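Local coordinates for protein L-lactate dehydrogenase (Trichomonas vaginalis, PDB 4UUL) that probably catalyses the NAD-dependent interconversion of a 2-hydroxy acid, lactate or malate, and its 2-keto acid, as a member of the lactate/malate dehydrogenase superfamily, at residues P131-C136 with W183-E188. The protein carries 1 engineered substitution. Sequence-based numbering, arbitrary orientation.
Sequences PDNTNC and WGNHGE
Asp132 carries CG between its backbone N and carbonyl carbon (chi1 60°), and His186 carries CG anti to its carbonyl carbon (chi1 -84°); from these positions the two side chains cross at about a right angle. They form a His-carboxylate hydrogen bond where the first turn of a helix of the Rossmann-type NAD-binding domain meets a loop of the C-terminal domain. His186 ND1 donates to the syn lone pair of Asp132 OD1 (2.7 Å), and this oxygen lies at the edge of the ring, near its plane. His186 is the predicted proton acceptor, and an imidazole suits this place because its two ring nitrogens can meet two partners at once: NE2 bonds to Asp158 OD1. Asp132, part of an NADH site of this protein that is empty in this chain, also receives a weak bond from Asn133 N.

Asn133 suits its place by having both a donor and an acceptor. Its ND2 bonds to Gly184 O (3.0 Å) and also to Val284 O, while a water donates to Asn133 OD1 (2.7 Å). Gly184 has a positive phi (89°), with backbone angles at which a CB would collide with the preceding carbonyl oxygen. Asn185 ND2 bonds to Asp319, and Asn185 OD1 accepts from a second water (2.8 Å) that itself accepts from Thr134 N (3.2 Å).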
ATOM      1  N   PRO B 131      18.590  15.507  -0.007  1.00 14.62           N
ATOM      2  CA  PRO B 131      19.420  14.778  -0.967  1.00 14.58           C
ATOM      3  C   PRO B 131      20.003  13.507  -0.329  1.00 13.25           C
ATOM      4  O   PRO B 131      20.761  13.597   0.628  1.00 14.43           O
ATOM      5  CB  PRO B 131      20.522  15.802  -1.309  1.00 17.09           C
ATOM      6  CG  PRO B 131      20.658  16.653  -0.059  1.00 18.66           C
ATOM      7  CD  PRO B 131      19.309  16.676   0.579  1.00 15.72           C
ATOM      8  N   ASP B 132      19.544  12.338  -0.758  1.00 12.92           N
ATOM      9  CA  ASP B 132      19.714  11.129   0.016  1.00 12.12           C
ATOM     10  C   ASP B 132      21.171  10.674   0.157  1.00 11.59           C
ATOM     11  O   ASP B 132      21.587  10.311   1.253  1.00 12.19           O
ATOM     12  CB  ASP B 132      18.779   9.991  -0.426  1.00 12.79           C
ATOM     13  CG  ASP B 132      18.950   9.569  -1.843  1.00 15.25           C
ATOM     14  OD1 ASP B 132      19.597  10.296  -2.650  1.00 18.38           O
ATOM     15  OD2 ASP B 132      18.393   8.522  -2.169  1.00 19.30           O
ATOM     16  N   ASN B 133      21.985  10.661  -0.911  1.00 11.83           N
ATOM     17  CA  ASN B 133      23.340  10.208  -0.736  1.00 12.28           C
ATOM     18  C   ASN B 133      24.088  11.050   0.285  1.00 11.43           C
ATOM     19  O   ASN B 133      24.834  10.523   1.121  1.00 11.74           O
ATOM     20  CB  ASN B 133      24.154  10.291  -2.045  1.00 12.86           C
ATOM     21  CG  ASN B 133      23.585   9.492  -3.194  1.00 13.39           C
ATOM     22  OD1 ASN B 133      22.432   9.707  -3.617  1.00 15.53           O
ATOM     23  ND2 ASN B 133      24.416   8.623  -3.772  1.00 13.66           N
ATOM     24  N   THR B 134      23.939  12.360   0.188  1.00 12.24           N
ATOM     25  CA  THR B 134      24.669  13.249   1.091  1.00 12.27           C
ATOM     26  C   THR B 134      24.087  13.218   2.508  1.00 12.04           C
ATOM     27  O   THR B 134      24.855  13.149   3.472  1.00 14.06           O
ATOM     28  CB  THR B 134      24.752  14.643   0.554  1.00 13.06           C
ATOM     29  OG1 THR B 134      25.526  14.557  -0.644  1.00 13.77           O
ATOM     30  CG2 THR B 134      25.408  15.615   1.529  1.00 13.97           C
ATOM     31  N   ASN B 135      22.749  13.143   2.629  1.00 11.45           N
ATOM     32  CA  ASN B 135      22.171  12.954   3.923  1.00 13.48           C
ATOM     33  C   ASN B 135      22.681  11.682   4.595  1.00 12.98           C
ATOM     34  O   ASN B 135      22.939  11.673   5.808  1.00 13.83           O
ATOM     35  CB  ASN B 135      20.650  12.894   3.804  1.00 12.71           C
ATOM     36  CG  ASN B 135      20.023  14.241   3.445  1.00 12.81           C
ATOM     37  OD1 ASN B 135      20.603  15.302   3.650  1.00 14.41           O
ATOM     38  ND2 ASN B 135      18.746  14.195   3.069  1.00 13.78           N
ATOM     39  N   CYS B 136      22.807  10.614   3.797  1.00 12.06           N
ATOM     40  CA  CYS B 136      23.297   9.351   4.304  1.00 12.21           C
ATOM     41  C   CYS B 136      24.742   9.479   4.830  1.00 13.26           C
ATOM     42  O   CYS B 136      25.083   9.022   5.909  1.00 13.59           O
ATOM     43  CB  CYS B 136      23.209   8.293   3.221  1.00 12.72           C
ATOM     44  SG  CYS B 136      23.590   6.608   3.757  1.00 13.79           S
ATOM     45  N   TRP B 183      23.978   4.585 -11.311  1.00 12.32           N
ATOM     46  CA  TRP B 183      25.206   4.774 -10.552  1.00 12.35           C
ATOM     47  C   TRP B 183      25.291   6.202  -9.977  1.00 12.45           C
ATOM     48  O   TRP B 183      24.820   7.157 -10.610  1.00 12.72           O
ATOM     49  CB  TRP B 183      26.458   4.621 -11.434  1.00 14.28           C
ATOM     50  CG  TRP B 183      26.663   3.397 -12.252  1.00 13.34           C
ATOM     51  CD1 TRP B 183      26.074   3.094 -13.442  1.00 13.76           C
ATOM     52  CD2 TRP B 183      27.632   2.371 -12.011  1.00 13.81           C
ATOM     53  NE1 TRP B 183      26.614   1.937 -13.957  1.00 14.10           N
ATOM     54  CE2 TRP B 183      27.581   1.476 -13.098  1.00 14.32           C
ATOM     55  CE3 TRP B 183      28.538   2.122 -10.969  1.00 13.82           C
ATOM     56  CZ2 TRP B 183      28.413   0.369 -13.185  1.00 16.02           C
ATOM     57  CZ3 TRP B 183      29.405   1.043 -11.090  1.00 14.89           C
ATOM     58  CH2 TRP B 183      29.317   0.182 -12.175  1.00 15.36           C
ATOM     59  N   GLY B 184      25.985   6.329  -8.857  1.00 11.60           N
ATOM     60  CA  GLY B 184      26.423   7.633  -8.405  1.00 12.33           C
ATOM     61  C   GLY B 184      25.428   8.331  -7.527  1.00 12.12           C
ATOM     62  O   GLY B 184      24.833   7.744  -6.609  1.00 12.55           O
ATOM     63  N   ASN B 185      25.269   9.614  -7.796  1.00 12.60           N
ATOM     64  CA  ASN B 185      24.383  10.511  -7.033  1.00 12.78           C
ATOM     65  C   ASN B 185      22.984  10.488  -7.616  1.00 15.18           C
ATOM     66  O   ASN B 185      22.773  10.166  -8.724  1.00 16.97           O
ATOM     67  CB  ASN B 185      24.929  11.939  -7.106  1.00 12.66           C
ATOM     68  CG  ASN B 185      24.421  12.840  -6.002  1.00 14.06           C
ATOM     69  OD1 ASN B 185      23.663  12.376  -5.110  1.00 14.20           O
ATOM     70  ND2 ASN B 185      24.772  14.133  -6.067  1.00 16.29           N
ATOM     71  N   HIS B 186      22.044  10.999  -6.860  1.00 19.69           N
ATOM     72  CA  HIS B 186      20.781  11.630  -7.447  1.00 20.57           C
ATOM     73  C   HIS B 186      21.053  12.971  -8.023  1.00 22.97           C
ATOM     74  O   HIS B 186      22.182  13.474  -7.943  1.00 25.80           O
ATOM     75  CB  HIS B 186      19.716  11.734  -6.416  1.00 20.35           C
ATOM     76  CG  HIS B 186      18.985  10.430  -6.319  1.00 22.66           C
ATOM     77  ND1 HIS B 186      19.011   9.636  -5.202  1.00 27.07           N
ATOM     78  CD2 HIS B 186      18.260   9.743  -7.240  1.00 24.05           C
ATOM     79  CE1 HIS B 186      18.255   8.570  -5.398  1.00 23.28           C
ATOM     80  NE2 HIS B 186      17.871   8.565  -6.659  1.00 24.32           N
ATOM     81  N   GLY B 187      20.065  13.592  -8.595  1.00 23.78           N
ATOM     82  CA  GLY B 187      20.205  14.888  -9.208  1.00 26.60           C
ATOM     83  C   GLY B 187      20.706  14.721 -10.584  1.00 23.81           C
ATOM     84  O   GLY B 187      20.719  13.601 -11.165  1.00 25.69           O
ATOM     85  N   GLU B 188      21.164  15.849 -11.088  1.00 26.56           N
ATOM     86  CA  GLU B 188      21.606  16.003 -12.433  1.00 29.07           C
ATOM     87  C   GLU B 188      22.701  15.041 -12.793  1.00 24.96           C
ATOM     88  O   GLU B 188      22.785  14.706 -13.947  1.00 26.36           O
ATOM     89  CB  GLU B 188      22.049  17.460 -12.670  1.00 33.94           C
ATOM     90  CG  GLU B 188      20.903  18.474 -12.622  1.00 44.49           C
ATOM     91  CD  GLU B 188      21.342  19.896 -12.921  1.00 53.75           C
ATOM     92  OE1 GLU B 188      22.550  20.117 -13.172  1.00 58.27           O
ATOM     93  OE2 GLU B 188      20.474  20.789 -12.905  1.00 56.54           O
TER
HETATM   94  O   HOH W   1      21.781   7.923  -5.496  1.00 32.94           O
HETATM   95  O   HOH W   2      22.974  13.533  -2.620  1.00 15.97           O